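Local coordinates for ABC transporter, substrate binding protein (Aeropyrum pernix, PDB 3EAF) that probably binds a small solute in the cleft between its two lobes and delivers it to the membrane permease of an ABC import system, at residues A[150-155]-A[179-184]; A[186-191]-A[216-221]; A[256-261]-A[267-272]. All coordinates share one frame; numbering follows the deposited sequence.

Contact 1 (A[150-155]-A[179-184])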
loop_
_atom_site.group_PDB
_atom_site.type_symbol
_atom_site.label_atom_id
_atom_site.label_comp_id
_atom_site.label_asym_id
_atom_site.label_seq_id
_atom_site.Cartn_x
_atom_site.Cartn_y
_atom_site.Cartn_z
ATOM N N SER A 150 -10.603 0.498 -15.386
ATOM C CA SER A 150 -11.901 -0.080 -15.052
ATOM C C SER A 150 -11.905 -1.603 -14.938
ATOM O O SER A 150 -12.858 -2.172 -14.402
ATOM C CB SER A 150 -12.960 0.360 -16.075
ATOM O OG SER A 150 -12.638 -0.102 -17.378
ATOM N N LYS A 151 -10.846 -2.250 -15.416
ATOM C CA LYS A 151 -10.760 -3.718 -15.473
ATOM C C LYS A 151 -9.969 -4.344 -14.321
ATOM O O LYS A 151 -9.977 -5.572 -14.139
ATOM C CB LYS A 151 -10.138 -4.152 -16.802
ATOM C CG LYS A 151 -10.952 -3.743 -18.015
ATOM C CD LYS A 151 -10.290 -4.188 -19.313
ATOM C CE LYS A 151 -10.755 -3.320 -20.479
ATOM N NZ LYS A 151 -10.435 -3.952 -21.788
ATOM N N VAL A 152 -9.294 -3.497 -13.549
ATOM C CA VAL A 152 -8.391 -3.950 -12.504
ATOM C C VAL A 152 -8.990 -3.655 -11.128
ATOM O O VAL A 152 -9.311 -2.503 -10.820
ATOM C CB VAL A 152 -6.999 -3.299 -12.680
ATOM C CG1 VAL A 152 -6.055 -3.702 -11.554
ATOM C CG2 VAL A 152 -6.406 -3.702 -14.036
ATOM N N ALA A 153 -9.150 -4.701 -10.313
ATOM C CA ALA A 153 -9.755 -4.567 -8.975
ATOM C C ALA A 153 -9.059 -3.502 -8.104
ATOM O O ALA A 153 -9.720 -2.734 -7.391
ATOM C CB ALA A 153 -9.789 -5.923 -8.259
ATOM N N TYR A 154 -7.727 -3.470 -8.164
ATOM C CA TYR A 154 -6.917 -2.450 -7.482
ATOM C C TYR A 154 -7.267 -1.025 -7.921
ATOM O O TYR A 154 -7.514 -0.144 -7.084
ATOM C CB TYR A 154 -5.424 -2.739 -7.716
ATOM C CG TYR A 154 -4.505 -1.528 -7.712
ATOM C CD1 TYR A 154 -4.414 -0.686 -6.589
ATOM C CD2 TYR A 154 -3.714 -1.235 -8.821
ATOM C CE1 TYR A 154 -3.573 0.425 -6.581
ATOM C CE2 TYR A 154 -2.858 -0.122 -8.821
ATOM C CZ TYR A 154 -2.798 0.695 -7.699
ATOM O OH TYR A 154 -1.969 1.785 -7.689
ATOM N N SER A 155 -7.279 -0.810 -9.235
ATOM C CA SER A 155 -7.543 0.511 -9.814
ATOM C C SER A 155 -8.947 1.019 -9.495
ATOM O O SER A 155 -9.162 2.226 -9.385
ATOM C CB SER A 155 -7.340 0.468 -11.328
ATOM O OG SER A 155 -6.045 0.007 -11.642
ATOM N N LEU A 179 -7.850 4.804 -17.857
ATOM C CA LEU A 179 -6.409 4.723 -18.058
ATOM C C LEU A 179 -5.937 3.307 -17.730
ATOM O O LEU A 179 -6.052 2.873 -16.581
ATOM C CB LEU A 179 -5.673 5.752 -17.193
ATOM C CG LEU A 179 -4.144 5.762 -17.306
ATOM C CD1 LEU A 179 -3.686 6.399 -18.611
ATOM C CD2 LEU A 179 -3.542 6.483 -16.103
ATOM N N PRO A 180 -5.424 2.579 -18.738
ATOM C CA PRO A 180 -4.992 1.204 -18.508
ATOM C C PRO A 180 -3.852 1.110 -17.497
ATOM O O PRO A 180 -3.011 2.010 -17.422
ATOM C CB PRO A 180 -4.511 0.750 -19.892
ATOM C CG PRO A 180 -5.245 1.648 -20.855
ATOM C CD PRO A 180 -5.238 2.973 -20.147
ATOM N N LEU A 181 -3.829 0.023 -16.727
ATOM C CA LEU A 181 -2.700 -0.261 -15.833
ATOM C C LEU A 181 -1.384 -0.340 -16.613
ATOM O O LEU A 181 -0.328 0.075 -16.118
ATOM C CB LEU A 181 -2.944 -1.564 -15.061
ATOM C CG LEU A 181 -1.922 -2.012 -14.003
ATOM C CD1 LEU A 181 -2.028 -1.159 -12.727
ATOM C CD2 LEU A 181 -2.107 -3.498 -13.685
ATOM N N ARG A 182 -1.459 -0.864 -17.835
ATOM C CA ARG A 182 -0.297 -0.985 -18.717
ATOM C C ARG A 182 -0.295 0.123 -19.775
ATOM O O ARG A 182 0.134 -0.092 -20.909
ATOM C CB ARG A 182 -0.283 -2.353 -19.405
ATOM C CG ARG A 182 -0.240 -3.556 -18.478
ATOM C CD ARG A 182 -0.765 -4.793 -19.210
ATOM N NE ARG A 182 -0.905 -5.953 -18.328
ATOM C CZ ARG A 182 -1.966 -6.209 -17.566
ATOM N NH1 ARG A 182 -3.009 -5.386 -17.549
ATOM N NH2 ARG A 182 -1.982 -7.294 -16.805
ATOM N N ALA A 183 -0.761 1.307 -19.386
ATOM C CA ALA A 183 -0.883 2.453 -20.280
ATOM C C ALA A 183 0.381 2.756 -21.080
ATOM O O ALA A 183 1.481 2.785 -20.533
ATOM C CB ALA A 183 -1.294 3.691 -19.486
ATOM N N THR A 184 0.204 2.988 -22.376
ATOM C CA THR A 184 1.257 3.552 -23.215
ATOM C C THR A 184 1.236 5.075 -23.071
ATOM O O THR A 184 0.304 5.638 -22.485
ATOM C CB THR A 184 1.040 3.199 -24.699
ATOM O OG1 THR A 184 -0.186 3.786 -25.154
ATOM C CG2 THR A 184 0.978 1.681 -24.906
#
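V152 and L181 form the closest backbone pair here, their CA atoms 7.6 Å apart, where V152 sits at the N-cap just before helix 153-156 and L181 at a corner of the type I beta turn P180 to A183. The two segments lie at the C-terminal ends of neighbouring parallel strands, 142-148 and 171-178, in one lobe of a periplasmic binding protein fold. L181, being apolar, suits a turn corner that faces inward. It meets V152 at about a right angle, its CB 4.2 Å from V152 CG2. With CG anti to the backbone N (chi1 -176°), the leucine reaches past the valine to the first turn of the helix. There CD1 approaches S155 OG, a small hydroxyl hydrogen-bonded to N207. Y154 joins an apolar ring to a polar hydroxyl, its OH bonded to N231. Touching Y59 and T85, it probably faces the cleft between the lobes; a glycerol about 3 Å from its side chain probably comes from the crystallisation liquor but may mark a pocket. The D149 carboxylate takes the backbone N-H of L181, tying the turn to the other loop. L181 CD1 arrives at the edge of the Y154 ring, near its plane, 4.1 Å from CE2.

Contact 2 (A[186-191]-A[216-221])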
loop_
_atom_site.group_PDB
_atom_site.type_symbol
_atom_site.label_atom_id
_atom_site.label_comp_id
_atom_site.label_asym_id
_atom_site.label_seq_id
_atom_site.Cartn_x
_atom_site.Cartn_y
_atom_site.Cartn_z
ATOM N N ALA A 186 0.664 7.048 -25.522
ATOM C CA ALA A 186 -0.508 7.416 -26.308
ATOM C C ALA A 186 -1.804 7.307 -25.504
ATOM O O ALA A 186 -2.678 8.176 -25.629
ATOM C CB ALA A 186 -0.594 6.569 -27.573
ATOM N N ASP A 187 -1.929 6.244 -24.704
ATOM C CA ASP A 187 -3.077 6.066 -23.805
ATOM C C ASP A 187 -3.188 7.231 -22.832
ATOM O O ASP A 187 -4.283 7.753 -22.607
ATOM C CB ASP A 187 -2.960 4.778 -22.985
ATOM C CG ASP A 187 -3.083 3.520 -23.821
ATOM O OD1 ASP A 187 -3.779 3.515 -24.864
ATOM O OD2 ASP A 187 -2.478 2.518 -23.413
ATOM N N ALA A 188 -2.047 7.609 -22.251
ATOM C CA ALA A 188 -1.955 8.718 -21.301
ATOM C C ALA A 188 -2.330 10.060 -21.926
ATOM O O ALA A 188 -3.040 10.857 -21.308
ATOM C CB ALA A 188 -0.551 8.786 -20.701
ATOM N N GLU A 189 -1.839 10.312 -23.138
ATOM C CA GLU A 189 -2.164 11.542 -23.856
ATOM C C GLU A 189 -3.635 11.594 -24.287
ATOM O O GLU A 189 -4.270 12.648 -24.195
ATOM C CB GLU A 189 -1.226 11.758 -25.045
ATOM C CG GLU A 189 0.198 12.131 -24.630
ATOM C CD GLU A 189 1.107 12.455 -25.809
ATOM O OE1 GLU A 189 0.592 12.647 -26.935
ATOM O OE2 GLU A 189 2.345 12.511 -25.604
ATOM N N ARG A 190 -4.169 10.454 -24.726
ATOM C CA ARG A 190 -5.581 10.344 -25.091
ATOM C C ARG A 190 -6.473 10.683 -23.898
ATOM O O ARG A 190 -7.438 11.441 -24.036
ATOM C CB ARG A 190 -5.910 8.941 -25.628
ATOM C CG ARG A 190 -7.371 8.760 -26.076
ATOM C CD ARG A 190 -7.673 7.346 -26.586
ATOM N NE ARG A 190 -7.663 6.351 -25.509
ATOM C CZ ARG A 190 -6.727 5.417 -25.353
ATOM N NH1 ARG A 190 -5.716 5.317 -26.219
ATOM N NH2 ARG A 190 -6.806 4.566 -24.334
ATOM N N ILE A 191 -6.138 10.125 -22.736
ATOM C CA ILE A 191 -6.891 10.373 -21.501
ATOM C C ILE A 191 -6.751 11.826 -21.062
ATOM O O ILE A 191 -7.732 12.445 -20.674
ATOM C CB ILE A 191 -6.479 9.397 -20.347
ATOM C CG1 ILE A 191 -6.936 7.965 -20.647
ATOM C CG2 ILE A 191 -7.013 9.859 -18.976
ATOM C CD1 ILE A 191 -8.386 7.823 -21.122
ATOM N N GLY A 216 0.650 12.347 -15.706
ATOM C CA GLY A 216 1.140 13.646 -15.245
ATOM C C GLY A 216 1.960 14.354 -16.305
ATOM O O GLY A 216 1.798 15.557 -16.526
ATOM N N ARG A 217 2.843 13.602 -16.966
ATOM C CA ARG A 217 3.674 14.144 -18.044
ATOM C C ARG A 217 2.813 14.590 -19.230
ATOM O O ARG A 217 3.032 15.664 -19.792
ATOM C CB ARG A 217 4.729 13.120 -18.490
ATOM C CG ARG A 217 5.691 13.636 -19.556
ATOM C CD ARG A 217 6.769 12.605 -19.928
ATOM N NE ARG A 217 7.862 12.526 -18.959
ATOM C CZ ARG A 217 8.910 13.349 -18.924
ATOM N NH1 ARG A 217 9.021 14.342 -19.797
ATOM N NH2 ARG A 217 9.856 13.182 -18.008
ATOM N N ALA A 218 1.837 13.763 -19.593
ATOM C CA ALA A 218 0.906 14.067 -20.690
ATOM C C ALA A 218 0.029 15.292 -20.407
ATOM O O ALA A 218 -0.160 16.144 -21.279
ATOM C CB ALA A 218 0.045 12.865 -20.998
HETATM N N MSE A 219 -0.499 15.374 -19.190
HETATM C CA MSE A 219 -1.341 16.496 -18.799
HETATM C C MSE A 219 -0.619 17.810 -19.079
HETATM O O MSE A 219 -1.185 18.719 -19.688
HETATM C CB MSE A 219 -1.744 16.386 -17.323
HETATM C CG MSE A 219 -2.837 15.352 -17.051
HETATM SE SE MSE A 219 -3.010 14.916 -15.157
HETATM C CE MSE A 219 -3.321 16.723 -14.451
ATOM N N ALA A 220 0.647 17.884 -18.672
ATOM C CA ALA A 220 1.455 19.082 -18.880
ATOM C C ALA A 220 1.734 19.329 -20.364
ATOM O O ALA A 220 1.719 20.469 -20.818
ATOM C CB ALA A 220 2.754 18.989 -18.094
ATOM N N LYS A 221 1.979 18.253 -21.110
ATOM C CA LYS A 221 2.272 18.343 -22.534
ATOM C C LYS A 221 1.082 18.882 -23.352
ATOM O O LYS A 221 1.279 19.666 -24.289
ATOM C CB LYS A 221 2.713 16.979 -23.072
ATOM C CG LYS A 221 3.177 16.982 -24.527
ATOM C CD LYS A 221 3.279 15.562 -25.051
ATOM C CE LYS A 221 3.594 15.516 -26.541
ATOM N NZ LYS A 221 2.384 15.782 -27.367
#
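A218 lies tight against A188 and E189, where the axes of segments 186-191 and 216-221 approach to 8.3 Å, with a crossing angle of -52°. Its CB is 3.7 Å from the backbone oxygen A188 O and equally near E189 CG, and it stands 4.1 Å from A188 CB. A methyl on each helix is small enough to let the backbones draw together, and the E189 and A218 CA atoms are 5.1 Å apart. Both helices are links in successive beta-alpha-beta crossovers of the lobe: helix 185-196 leads from strand 171-178 to strand 202-205, and helix 209-222 leads on to strand 227-230. M219, a selenomethionine, points away from 186-191 and packs farther along helix 185-196 on A192 and M195.

The outer side is looser and belongs to long, charged chains. E189 has CG anti to its carbonyl carbon (chi1 -71°) and runs extended over A218 to K221. K221 CD lies beside E189 OE2 at 3.2 Å, and a bend at chi4 (-79°) turns NZ toward the carboxylate, in a long salt bridge, 3.6 Å to OE1. Replacing E189 by an alanine here would probably leave the K221 ammonium without its carboxylate mate and uncover the A218 methyl. Farther round, R190 NH1 and NH2 both grip D187 OD1, while OD2 accepts the N-H of T184, whose OG1 caps the D187 N-H in return: a capping box.

Contact 3 (A[256-261]-A[267-272])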
loop_
_atom_site.group_PDB
_atom_site.type_symbol
_atom_site.label_atom_id
_atom_site.label_comp_id
_atom_site.label_asym_id
_atom_site.label_seq_id
_atom_site.Cartn_x
_atom_site.Cartn_y
_atom_site.Cartn_z
ATOM N N PRO A 256 0.929 6.388 3.574
ATOM C CA PRO A 256 0.786 6.140 5.016
ATOM C C PRO A 256 2.132 6.025 5.756
ATOM O O PRO A 256 2.163 6.047 6.999
ATOM C CB PRO A 256 0.038 4.799 5.072
ATOM C CG PRO A 256 -0.513 4.585 3.680
ATOM C CD PRO A 256 0.491 5.229 2.778
ATOM N N PHE A 257 3.224 5.930 4.995
ATOM C CA PHE A 257 4.556 5.645 5.532
ATOM C C PHE A 257 5.502 6.775 5.167
ATOM O O PHE A 257 5.477 7.270 4.032
ATOM C CB PHE A 257 5.107 4.332 4.947
ATOM C CG PHE A 257 4.068 3.250 4.795
ATOM C CD1 PHE A 257 3.735 2.433 5.870
ATOM C CD2 PHE A 257 3.413 3.062 3.581
ATOM C CE1 PHE A 257 2.775 1.448 5.746
ATOM C CE2 PHE A 257 2.452 2.071 3.442
ATOM C CZ PHE A 257 2.125 1.267 4.530
ATOM N N ILE A 258 6.339 7.173 6.125
ATOM C CA ILE A 258 7.366 8.185 5.889
ATOM C C ILE A 258 8.401 7.675 4.876
ATOM O O ILE A 258 8.777 6.497 4.906
ATOM C CB ILE A 258 8.031 8.636 7.234
ATOM C CG1 ILE A 258 8.704 10.009 7.098
ATOM C CG2 ILE A 258 9.017 7.583 7.769
ATOM C CD1 ILE A 258 7.743 11.165 6.781
ATOM N N TYR A 259 8.816 8.538 3.951
ATOM C CA TYR A 259 9.867 8.190 2.994
ATOM C C TYR A 259 11.195 8.204 3.737
ATOM O O TYR A 259 11.366 9.010 4.660
ATOM C CB TYR A 259 9.975 9.224 1.873
ATOM C CG TYR A 259 8.883 9.254 0.825
ATOM C CD1 TYR A 259 7.602 8.759 1.080
ATOM C CD2 TYR A 259 9.132 9.829 -0.421
ATOM C CE1 TYR A 259 6.600 8.821 0.108
ATOM C CE2 TYR A 259 8.152 9.895 -1.391
ATOM C CZ TYR A 259 6.889 9.391 -1.124
ATOM O OH TYR A 259 5.934 9.471 -2.098
ATOM N N PRO A 260 12.148 7.329 3.340
ATOM C CA PRO A 260 13.487 7.411 3.946
ATOM C C PRO A 260 14.103 8.829 3.927
ATOM O O PRO A 260 14.710 9.232 4.914
ATOM C CB PRO A 260 14.318 6.434 3.101
ATOM C CG PRO A 260 13.324 5.424 2.625
ATOM C CD PRO A 260 12.056 6.228 2.360
HETATM N N MSE A 261 13.927 9.572 2.832
HETATM C CA MSE A 261 14.458 10.944 2.705
HETATM C C MSE A 261 13.896 11.970 3.704
HETATM O O MSE A 261 14.509 13.018 3.930
HETATM C CB MSE A 261 14.276 11.474 1.274
HETATM C CG MSE A 261 12.825 11.531 0.810
HETATM SE SE MSE A 261 12.588 12.406 -0.916
HETATM C CE MSE A 261 13.898 11.471 -2.012
ATOM N N GLU A 267 13.256 5.986 13.785
ATOM C CA GLU A 267 13.820 4.726 14.270
ATOM C C GLU A 267 13.668 3.601 13.241
ATOM O O GLU A 267 14.649 2.927 12.899
ATOM C CB GLU A 267 13.189 4.353 15.623
ATOM C CG GLU A 267 13.970 3.336 16.462
ATOM C CD GLU A 267 13.723 1.892 16.032
ATOM O OE1 GLU A 267 12.705 1.642 15.351
ATOM O OE2 GLU A 267 14.549 1.008 16.369
ATOM N N GLY A 268 12.449 3.430 12.727
ATOM C CA GLY A 268 12.139 2.371 11.760
ATOM C C GLY A 268 12.868 2.511 10.437
ATOM O O GLY A 268 13.254 1.510 9.838
ATOM N N ILE A 269 13.053 3.749 9.983
ATOM C CA ILE A 269 13.888 4.047 8.816
ATOM C C ILE A 269 15.360 3.681 9.081
ATOM O O ILE A 269 16.035 3.112 8.215
ATOM C CB ILE A 269 13.759 5.544 8.380
ATOM C CG1 ILE A 269 12.330 5.866 7.900
ATOM C CG2 ILE A 269 14.766 5.895 7.289
ATOM C CD1 ILE A 269 11.838 5.018 6.722
ATOM N N GLN A 270 15.853 4.000 10.278
ATOM C CA GLN A 270 17.217 3.612 10.665
ATOM C C GLN A 270 17.379 2.097 10.827
ATOM O O GLN A 270 18.465 1.556 10.595
ATOM C CB GLN A 270 17.679 4.363 11.921
ATOM C CG GLN A 270 17.948 5.850 11.679
ATOM C CD GLN A 270 18.900 6.106 10.512
ATOM O OE1 GLN A 270 19.910 5.428 10.356
ATOM N NE2 GLN A 270 18.573 7.083 9.695
ATOM N N THR A 271 16.297 1.426 11.224
ATOM C CA THR A 271 16.254 -0.035 11.302
ATOM C C THR A 271 16.437 -0.658 9.908
ATOM O O THR A 271 17.192 -1.619 9.741
ATOM C CB THR A 271 14.934 -0.507 11.965
ATOM O OG1 THR A 271 14.907 -0.080 13.337
ATOM C CG2 THR A 271 14.782 -2.016 11.907
ATOM N N ILE A 272 15.751 -0.093 8.914
ATOM C CA ILE A 272 15.884 -0.534 7.525
ATOM C C ILE A 272 17.305 -0.291 6.993
ATOM O O ILE A 272 17.887 -1.165 6.353
ATOM C CB ILE A 272 14.798 0.101 6.594
ATOM C CG1 ILE A 272 13.397 -0.289 7.091
ATOM C CG2 ILE A 272 15.008 -0.346 5.131
ATOM C CD1 ILE A 272 12.218 0.396 6.386
#
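I269 projects from helix 267-278 toward the chain leaving strand 251-255, and its branches divide between I258 and P260. This packs the loop that follows a strand of the seven-stranded sheet, in one lobe of a periplasmic binding protein, against the next helix. The two isoleucines cross at about a right angle, CG1 of I269 meeting CG2 of I258 at 3.7 Å. The I269 chain then bends (chi2 -59°), which carries CD1 along the same methyl, 4.0 Å from I258 CG2, and to 3.9 Å from the backbone oxygen I258 O. That oxygen is buried here with no hydrogen-bonding partner in the model, and the CD1 methyl beside it cannot satisfy it. I258 has CG1 anti to the backbone N (chi1 -159°), which leaves CG2 between the backbone N and the carbonyl carbon, presented to the helix.

The beta branch of I269 sends CG1 to I258 and CG2 to P260. CG2 rests 3.9 Å from P260 CA and 4.2 Å from CB, alongside the start of the ring and near the backbone. P260 suits this point because its closed ring holds phi at a value fit for the 3-10 turn beginning there, while its carbons give the isoleucine a stiff apolar surface.

Y259, between them in sequence, turns from the helix, with F257 O in the plane of its ring at the edge. It packs on L288 of helix 288-304 and on I355 and L363 of strands 352-357 and 363-369. I258 touches F353 and L365 of the same two strands, and I272, farther along helix 267-278, leans on F294 of helix 288-304.

How the contacts relate
The contacts follow one another along the chain without interlocking. Contacts 1 and 2 are neighbours, their centres 15 Å apart: L179 and P180 pack against A188, I191 and D187, so the turn of contact 1 leads straight into helix 185-196 of contact 2. Contact 1 sits at the C-terminal ends of the outermost strand, 171-178, and its neighbour; contact 2 packs the two crossover helices that follow. Contact 3, centred 29 Å from contact 1 and 32 Å from contact 2, follows strand 251-255 of that same sheet. The segments of contacts 1 and 3 reach residues such as T85 and Y107, probably of the other lobe; contact 1 thus probably borders the inter-lobe cleft, while contact 2 is internal to its lobe.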